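Local coordinates for protein endo-pectate lyase (Erwinia chrysanthemi, PDB 3B4N) that cleaves polygalacturonate by calcium-dependent elimination and probably also depolymerises highly methylated pectins, cutting within the chain, at residues V32-W37 with T72-D77; V49-T54 with L82-W87. One frame throughout, in Å; residues are numbered along the deposited sequence.

Both contacts lie in the small N-terminal beta sandwich, whose strand order is that of a fibronectin type III domain, and not in the right-handed parallel beta helix that carries the metal sites. Interaction 1 joins strands 32-39 and 72-75 of the three-stranded sheet; interaction 2 joins strands 44-52 and 85-92 of the four-stranded one. Their segments alternate along the chain (32-37, 49-54, 72-77, 82-87), so the chain passes from sheet to sheet, and the contact centres are about 11 Å apart. The sheets meet where Leu35 CD1 packs on Val49 CG1 at 3.6 Å, and where Asp75 OD1 forms a salt bridge with Arg51 NH1 at 2.7 Å and lies in a probable hydrogen bond with Tyr86 OH.

Interaction 1: V32-W37 with T72-D77; sequences VNYLGW and TFKDAD
Trp37 turns one face of its indole to the backbone of Thr72, whose N lies 3.6 Å above the ring plane, displaced toward the rim; at the indole's edge, in plane, sits Phe73 CB, 3.8 Å from CZ3. CG of Trp37 stands between the backbone N and the carbonyl carbon (chi1 61°). One face of the Tyr34 ring carries Val32 CG1, again toward the rim, while Lys74 CB approaches CE1 obliquely at 3.6 Å. Val32 CG1 also touches that CB at 3.7 Å, so the lysine root meets both residues. On the sheet face opposite Tyr34 and Lys74, Leu35 and Phe73 run side by side, Leu35 CD1 to Phe73 CD2 at 4.1 Å. Paired backbone bonds join Asn33 to Asp75 and Leu35 to Phe73; the Leu35 N to Phe73 O bond is nearly straight, 2.8 Å long with 177° at the hydrogen. At the end of the strand, Asp75 OD2 accepts from Asp77 N, from above the carboxylate plane, in an Asx turn; OD1 turns to Tyr86 and Arg51. Leu35 and Phe73 face the sandwich core, while Tyr34 packs on Thr242 and its OH hydrogen-bonds Asn274 of the beta helix. This is an antiparallel strand pair of a fibronectin type III-like sandwich, set against the catalytic domain.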
loop_
_atom_site.group_PDB
_atom_site.type_symbol
_atom_site.label_atom_id
_atom_site.label_comp_id
_atom_site.label_asym_id
_atom_site.label_seq_id
_atom_site.Cartn_x
_atom_site.Cartn_y
_atom_site.Cartn_z
ATOM N N VAL A 32 11.689 0.150 14.017
ATOM C CA VAL A 32 12.113 0.263 12.638
ATOM C C VAL A 32 11.530 1.570 12.132
ATOM O O VAL A 32 10.369 1.887 12.404
ATOM C CB VAL A 32 11.565 -0.909 11.791
ATOM C CG1 VAL A 32 11.948 -0.732 10.332
ATOM C CG2 VAL A 32 12.130 -2.229 12.312
ATOM N N ASN A 33 12.347 2.357 11.442
ATOM C CA ASN A 33 11.865 3.606 10.871
ATOM C C ASN A 33 11.592 3.331 9.409
ATOM O O ASN A 33 12.493 2.942 8.666
ATOM C CB ASN A 33 12.915 4.707 10.990
ATOM C CG ASN A 33 13.104 5.176 12.415
ATOM O OD1 ASN A 33 14.200 5.591 12.807
ATOM N ND2 ASN A 33 12.032 5.140 13.192
ATOM N N TYR A 34 10.343 3.499 9.001
ATOM C CA TYR A 34 9.972 3.282 7.611
ATOM C C TYR A 34 9.918 4.605 6.878
ATOM O O TYR A 34 9.359 5.587 7.377
ATOM C CB TYR A 34 8.606 2.600 7.510
ATOM C CG TYR A 34 8.617 1.143 7.893
ATOM C CD1 TYR A 34 8.931 0.159 6.964
ATOM C CD2 TYR A 34 8.343 0.755 9.200
ATOM C CE1 TYR A 34 8.973 -1.193 7.332
ATOM C CE2 TYR A 34 8.382 -0.578 9.578
ATOM C CZ TYR A 34 8.696 -1.544 8.644
ATOM O OH TYR A 34 8.736 -2.862 9.038
ATOM N N LEU A 35 10.527 4.631 5.700
ATOM C CA LEU A 35 10.518 5.819 4.866
ATOM C C LEU A 35 9.688 5.538 3.629
ATOM O O LEU A 35 9.751 4.450 3.060
ATOM C CB LEU A 35 11.927 6.185 4.414
ATOM C CG LEU A 35 12.947 6.497 5.501
ATOM C CD1 LEU A 35 14.285 6.858 4.846
ATOM C CD2 LEU A 35 12.443 7.646 6.361
ATOM N N GLY A 36 8.917 6.535 3.225
ATOM C CA GLY A 36 8.119 6.427 2.020
ATOM C C GLY A 36 8.259 7.750 1.294
ATOM O O GLY A 36 8.134 8.819 1.903
ATOM N N TRP A 37 8.540 7.709 -0.003
ATOM C CA TRP A 37 8.664 8.955 -0.739
ATOM C C TRP A 37 8.020 8.855 -2.100
ATOM O O TRP A 37 7.720 7.765 -2.586
ATOM C CB TRP A 37 10.142 9.347 -0.906
ATOM C CG TRP A 37 10.984 8.347 -1.669
ATOM C CD1 TRP A 37 11.270 8.357 -3.007
ATOM C CD2 TRP A 37 11.619 7.183 -1.132
ATOM N NE1 TRP A 37 12.044 7.267 -3.335
ATOM C CE2 TRP A 37 12.273 6.529 -2.203
ATOM C CE3 TRP A 37 11.697 6.626 0.152
ATOM C CZ2 TRP A 37 12.997 5.342 -2.028
ATOM C CZ3 TRP A 37 12.414 5.447 0.329
ATOM C CH2 TRP A 37 13.055 4.818 -0.757
ATOM N N THR A 72 10.037 2.887 -1.021
ATOM C CA THR A 72 10.035 2.704 0.429
ATOM C C THR A 72 11.378 2.145 0.894
ATOM O O THR A 72 12.151 1.586 0.112
ATOM C CB THR A 72 8.931 1.720 0.898
ATOM O OG1 THR A 72 9.205 0.417 0.370
ATOM C CG2 THR A 72 7.534 2.194 0.452
ATOM N N PHE A 73 11.640 2.294 2.184
ATOM C CA PHE A 73 12.875 1.808 2.790
ATOM C C PHE A 73 12.643 1.620 4.280
ATOM O O PHE A 73 11.837 2.323 4.881
ATOM C CB PHE A 73 14.003 2.828 2.598
ATOM C CG PHE A 73 15.302 2.419 3.229
ATOM C CD1 PHE A 73 16.055 1.395 2.672
ATOM C CD2 PHE A 73 15.765 3.049 4.380
ATOM C CE1 PHE A 73 17.255 0.994 3.244
ATOM C CE2 PHE A 73 16.974 2.654 4.967
ATOM C CZ PHE A 73 17.715 1.629 4.398
ATOM N N LYS A 74 13.328 0.652 4.869
ATOM C CA LYS A 74 13.210 0.452 6.302
ATOM C C LYS A 74 14.589 0.477 6.947
ATOM O O LYS A 74 15.532 -0.138 6.454
ATOM C CB LYS A 74 12.485 -0.858 6.623
ATOM C CG LYS A 74 13.224 -2.117 6.275
ATOM C CD LYS A 74 12.391 -3.327 6.700
ATOM C CE LYS A 74 13.126 -4.631 6.445
ATOM N NZ LYS A 74 13.473 -4.806 5.008
ATOM N N ASP A 75 14.697 1.237 8.030
ATOM C CA ASP A 75 15.939 1.354 8.782
ATOM C C ASP A 75 15.716 0.796 10.183
ATOM O O ASP A 75 14.994 1.386 10.983
ATOM C CB ASP A 75 16.374 2.820 8.886
ATOM C CG ASP A 75 17.669 2.986 9.662
ATOM O OD1 ASP A 75 17.976 4.115 10.085
ATOM O OD2 ASP A 75 18.384 1.982 9.841
ATOM N N ALA A 76 16.336 -0.348 10.466
ATOM C CA ALA A 76 16.215 -0.991 11.771
ATOM C C ALA A 76 17.510 -0.888 12.560
ATOM O O ALA A 76 17.663 -1.539 13.593
ATOM C CB ALA A 76 15.848 -2.459 11.595
ATOM N N ASP A 77 18.434 -0.059 12.084
ATOM C CA ASP A 77 19.734 0.094 12.730
ATOM C C ASP A 77 19.876 1.407 13.495
ATOM O O ASP A 77 20.775 2.203 13.209
ATOM C CB ASP A 77 20.834 0.001 11.667
ATOM C CG ASP A 77 22.226 -0.010 12.261
ATOM O OD1 ASP A 77 23.180 0.329 11.528
ATOM O OD2 ASP A 77 22.371 -0.366 13.450
#

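Interaction 2: V49-T54 with L82-W87; sequences VYRGTT and LNYWYW
Tyr50 and Gly52 are hydrogen-bonded pairs with Trp87 and Trp85, each pair joined by two backbone bonds, as strands 49-52 and 85-87 run antiparallel at 159°, their axes approaching to 4.7 Å. This is the central pairing of the four-stranded sheet in the fibronectin type III-like sandwich, with strands 61-66 and 97-104 flanking it. On the inner face, Arg51 threads its aliphatic chain between two tyrosines. CG lies over the Tyr86 ring in a CH-pi contact, 4.0 Å from the ring centroid, and CD comes within 3.4 Å of Tyr86 CE1. The chain then bends at chi3 (75°), and NE comes 3.5 Å from Tyr84 CD2. Tyr84 CE2 lies over one face of the guanidinium, toward its rim, though the two planes are 58° apart and so do not stack in parallel. With its flank held by rings, the guanidinium reaches Asp75 through NH1. The other face of the sheet bears Tyr50, Trp85 and Trp87, the last also in a cation-pi contact with Arg60. Past Gly52 the chain folds over Trp85: Thr54 C sits 3.4 Å above the indole plane, and Thr53 O lies 3.3 Å from CZ3. Just past the last bridge, one water links the two segments, donating to Thr53 O at 2.9 Å and accepting from Asn83 N at 3.0 Å.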
loop_
_atom_site.group_PDB
_atom_site.type_symbol
_atom_site.label_atom_id
_atom_site.label_comp_id
_atom_site.label_asym_id
_atom_site.label_seq_id
_atom_site.Cartn_x
_atom_site.Cartn_y
_atom_site.Cartn_z
ATOM N N VAL A 49 19.651 6.784 0.468
ATOM C CA VAL A 49 19.060 7.205 1.730
ATOM C C VAL A 49 20.170 7.753 2.611
ATOM O O VAL A 49 21.211 7.123 2.768
ATOM C CB VAL A 49 18.383 6.030 2.469
ATOM C CG1 VAL A 49 17.672 6.539 3.719
ATOM C CG2 VAL A 49 17.400 5.328 1.541
ATOM N N TYR A 50 19.937 8.938 3.167
ATOM C CA TYR A 50 20.895 9.593 4.054
ATOM C C TYR A 50 20.277 9.746 5.438
ATOM O O TYR A 50 19.067 9.926 5.583
ATOM C CB TYR A 50 21.275 10.965 3.498
ATOM C CG TYR A 50 22.155 10.872 2.283
ATOM C CD1 TYR A 50 23.546 10.892 2.407
ATOM C CD2 TYR A 50 21.604 10.700 1.014
ATOM C CE1 TYR A 50 24.369 10.738 1.303
ATOM C CE2 TYR A 50 22.421 10.544 -0.106
ATOM C CZ TYR A 50 23.801 10.561 0.050
ATOM O OH TYR A 50 24.617 10.377 -1.044
ATOM N N ARG A 51 21.123 9.686 6.459
ATOM C CA ARG A 51 20.660 9.800 7.834
ATOM C C ARG A 51 21.680 10.552 8.678
ATOM O O ARG A 51 22.875 10.518 8.392
ATOM C CB ARG A 51 20.461 8.402 8.425
ATOM C CG ARG A 51 19.790 8.378 9.795
ATOM C CD ARG A 51 19.764 6.963 10.358
ATOM N NE ARG A 51 21.085 6.564 10.834
ATOM C CZ ARG A 51 21.448 5.316 11.094
ATOM N NH1 ARG A 51 20.585 4.319 10.929
ATOM N NH2 ARG A 51 22.684 5.060 11.504
ATOM N N GLY A 52 21.186 11.225 9.710
ATOM C CA GLY A 52 22.056 11.940 10.626
ATOM C C GLY A 52 21.409 11.972 11.996
ATOM O O GLY A 52 20.217 11.703 12.120
ATOM N N THR A 53 22.189 12.274 13.032
ATOM C CA THR A 53 21.631 12.360 14.377
ATOM C C THR A 53 21.303 13.808 14.727
ATOM O O THR A 53 20.867 14.100 15.845
ATOM C CB THR A 53 22.576 11.769 15.445
ATOM O OG1 THR A 53 23.876 12.352 15.310
ATOM C CG2 THR A 53 22.668 10.257 15.302
ATOM N N THR A 54 21.520 14.707 13.767
ATOM C CA THR A 54 21.182 16.118 13.933
ATOM C C THR A 54 20.487 16.572 12.652
ATOM O O THR A 54 20.509 15.871 11.638
ATOM C CB THR A 54 22.414 17.030 14.193
ATOM O OG1 THR A 54 23.120 17.268 12.973
ATOM C CG2 THR A 54 23.345 16.386 15.214
ATOM N N LEU A 82 18.712 8.178 20.735
ATOM C CA LEU A 82 19.012 9.231 19.775
ATOM C C LEU A 82 17.846 9.544 18.855
ATOM O O LEU A 82 16.939 8.729 18.674
ATOM C CB LEU A 82 20.212 8.823 18.914
ATOM C CG LEU A 82 21.555 8.693 19.634
ATOM C CD1 LEU A 82 22.570 8.006 18.738
ATOM C CD2 LEU A 82 22.039 10.076 20.030
ATOM N N ASN A 83 17.877 10.743 18.285
ATOM C CA ASN A 83 16.870 11.158 17.321
ATOM C C ASN A 83 17.571 11.118 15.974
ATOM O O ASN A 83 18.785 11.325 15.893
ATOM C CB ASN A 83 16.380 12.574 17.618
ATOM C CG ASN A 83 15.311 12.602 18.690
ATOM O OD1 ASN A 83 15.396 13.369 19.644
ATOM N ND2 ASN A 83 14.290 11.767 18.528
ATOM N N TYR A 84 16.815 10.835 14.919
ATOM C CA TYR A 84 17.400 10.767 13.587
ATOM C C TYR A 84 16.667 11.617 12.569
ATOM O O TYR A 84 15.466 11.861 12.683
ATOM C CB TYR A 84 17.420 9.320 13.084
ATOM C CG TYR A 84 18.259 8.404 13.935
ATOM C CD1 TYR A 84 17.725 7.794 15.065
ATOM C CD2 TYR A 84 19.597 8.168 13.624
ATOM C CE1 TYR A 84 18.505 6.969 15.867
ATOM C CE2 TYR A 84 20.388 7.345 14.424
ATOM C CZ TYR A 84 19.831 6.751 15.540
ATOM O OH TYR A 84 20.600 5.930 16.329
ATOM N N TRP A 85 17.425 12.075 11.581
ATOM C CA TRP A 85 16.899 12.846 10.464
ATOM C C TRP A 85 17.262 12.035 9.229
ATOM O O TRP A 85 18.362 11.459 9.139
ATOM C CB TRP A 85 17.552 14.228 10.370
ATOM C CG TRP A 85 16.944 15.248 11.272
ATOM C CD1 TRP A 85 16.081 16.245 10.922
ATOM C CD2 TRP A 85 17.121 15.343 12.686
ATOM N NE1 TRP A 85 15.703 16.956 12.035
ATOM C CE2 TRP A 85 16.327 16.424 13.133
ATOM C CE3 TRP A 85 17.873 14.621 13.619
ATOM C CZ2 TRP A 85 16.261 16.799 14.478
ATOM C CZ3 TRP A 85 17.809 14.994 14.961
ATOM C CH2 TRP A 85 17.005 16.078 15.374
ATOM N N TYR A 86 16.324 11.978 8.290
ATOM C CA TYR A 86 16.512 11.255 7.042
ATOM C C TYR A 86 16.212 12.124 5.832
ATOM O O TYR A 86 15.400 13.037 5.894
ATOM C CB TYR A 86 15.564 10.058 6.969
ATOM C CG TYR A 86 15.800 8.974 7.985
ATOM C CD1 TYR A 86 16.644 7.901 7.707
ATOM C CD2 TYR A 86 15.134 8.995 9.206
ATOM C CE1 TYR A 86 16.808 6.857 8.630
ATOM C CE2 TYR A 86 15.289 7.973 10.127
ATOM C CZ TYR A 86 16.122 6.910 9.835
ATOM O OH TYR A 86 16.273 5.897 10.749
ATOM N N TRP A 87 16.891 11.809 4.735
ATOM C CA TRP A 87 16.689 12.466 3.443
ATOM C C TRP A 87 16.834 11.364 2.405
ATOM O O TRP A 87 17.571 10.401 2.606
ATOM C CB TRP A 87 17.782 13.488 3.115
ATOM C CG TRP A 87 17.811 14.716 3.940
ATOM C CD1 TRP A 87 17.296 15.940 3.616
ATOM C CD2 TRP A 87 18.434 14.866 5.215
ATOM N NE1 TRP A 87 17.570 16.845 4.610
ATOM C CE2 TRP A 87 18.269 16.212 5.605
ATOM C CE3 TRP A 87 19.119 13.989 6.070
ATOM C CZ2 TRP A 87 18.768 16.707 6.813
ATOM C CZ3 TRP A 87 19.617 14.481 7.276
ATOM C CH2 TRP A 87 19.436 15.830 7.633
HETATM O O HOH W 1 20.065 12.768 18.349
#